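Local coordinates for putative hemolysin (Streptococcus mutans UA159, PDB 2RK5), which is a putative membrane hemolysin of the UPF0053 family, possibly binding flavin adenine dinucleotide, represented here by its transporter-associated domain, at residues Thr15-Leu18 against Asn19-Asn22. Residues are numbered along the deposited sequence; the frame is centred on the assembly and turned at random.
Sequences TMTL and NDFN
Between Thr-17 and Asp-20 the backbone leaves the loop that follows strand 9-13 and winds into helix 18-25, with Phe-21 N bonding back to Thr-17 O at 2.9 Å and Asn-22 N to Leu-18 O. Thr-17 is the N-cap of this helix. With chi1 at 70°, its OG1 is flanked by the backbone N and the carbonyl carbon and faces the first turn, where it accepts from Asp-20 N at 2.9 Å with an N-H...O angle of 161°.

The carboxylate of Asp-20 comes back over the cap without bonding it directly; two waters fill in. One links Thr-17 OG1 to Asp-20 OD1, while the other takes the N-H of Thr-17 and donates to Asp-20 OD2, so each carboxylate oxygen has its own water. Close to the helix N-terminus, this negative charge is probably favoured by the helix dipole.

Met-16 runs alongside the same turn as an extended chain, CG anti to the backbone N (chi1 -174°) and near Phe-21 N and Asp-20 CB, and its CE ends 3.6 Å from Asp-20 O. Its sulfur makes a Met-aromatic contact with Phe-21, approaching the ring obliquely. Leu-18, in contrast, points away from the turn and packs on Ile-37 and Phe-40 of helix 37-45; Met-16 and Phe-21 also touch Ile-37, so the helix start is seated against the second helix of the domain. Asn-22 OD1 is taken by Thr-27 OG1 and Leu-29 N. On the methionine side, the closest approach to the ring is SD to Phe-21 CD1, 4.1 Å.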
# COMPACT_ATOMS: atom_id res chain seq x y z
N THR A 15 5.35 -1.90 -10.07
CA THR A 15 6.49 -0.97 -10.02
C THR A 15 6.67 -0.21 -11.34
O THR A 15 7.49 0.69 -11.43
CB THR A 15 7.82 -1.70 -9.68
OG1 THR A 15 7.94 -2.82 -10.56
CG2 THR A 15 7.80 -2.15 -8.24
N MET A 16 5.90 -0.56 -12.37
CA MET A 16 5.95 0.21 -13.63
C MET A 16 5.65 1.69 -13.32
O MET A 16 4.67 2.04 -12.66
CB MET A 16 4.97 -0.36 -14.66
CG MET A 16 5.05 0.27 -16.06
SD MET A 16 3.86 -0.52 -17.23
CE MET A 16 4.57 -0.11 -18.91
N THR A 17 6.53 2.59 -13.78
CA THR A 17 6.31 4.00 -13.49
C THR A 17 5.09 4.48 -14.24
O THR A 17 4.73 3.94 -15.28
CB THR A 17 7.52 4.88 -13.89
OG1 THR A 17 7.61 4.94 -15.32
CG2 THR A 17 8.83 4.32 -13.32
N LEU A 18 4.46 5.53 -13.75
CA LEU A 18 3.33 6.08 -14.46
C LEU A 18 3.75 6.62 -15.81
O LEU A 18 2.98 6.53 -16.78
CB LEU A 18 2.66 7.22 -13.73
CG LEU A 18 1.59 6.87 -12.74
CD1 LEU A 18 0.86 8.17 -12.30
CD2 LEU A 18 0.58 5.83 -13.31
N ASN A 19 4.95 7.17 -15.89
CA ASN A 19 5.43 7.66 -17.18
C ASN A 19 5.58 6.52 -18.20
O ASN A 19 5.21 6.64 -19.37
CB ASN A 19 6.75 8.42 -17.00
CG ASN A 19 6.54 9.78 -16.34
OD1 ASN A 19 5.44 10.34 -16.36
ND2 ASN A 19 7.60 10.33 -15.78
N ASP A 20 6.14 5.38 -17.77
CA ASP A 20 6.26 4.24 -18.67
C ASP A 20 4.87 3.67 -19.02
O ASP A 20 4.60 3.31 -20.17
CB ASP A 20 7.15 3.17 -18.05
CG ASP A 20 8.64 3.54 -18.05
OD1 ASP A 20 9.01 4.67 -18.48
OD2 ASP A 20 9.45 2.68 -17.61
N PHE A 21 3.98 3.58 -18.03
CA PHE A 21 2.62 3.11 -18.25
C PHE A 21 1.93 3.98 -19.30
O PHE A 21 1.33 3.49 -20.26
CB PHE A 21 1.84 3.15 -16.92
CG PHE A 21 0.46 2.62 -17.02
CD1 PHE A 21 0.18 1.30 -16.70
CD2 PHE A 21 -0.56 3.42 -17.47
CE1 PHE A 21 -1.12 0.81 -16.80
CE2 PHE A 21 -1.88 2.94 -17.60
CZ PHE A 21 -2.15 1.62 -17.28
N ASN A 22 2.02 5.28 -19.11
CA ASN A 22 1.36 6.23 -20.00
C ASN A 22 1.89 6.15 -21.43
O ASN A 22 1.14 6.31 -22.39
CB ASN A 22 1.49 7.66 -19.45
CG ASN A 22 0.55 7.93 -18.31
OD1 ASN A 22 -0.55 7.35 -18.23
ND2 ASN A 22 0.93 8.87 -17.44
O HOH W 1 9.83 6.16 -16.17
O HOH W 2 8.74 1.47 -15.47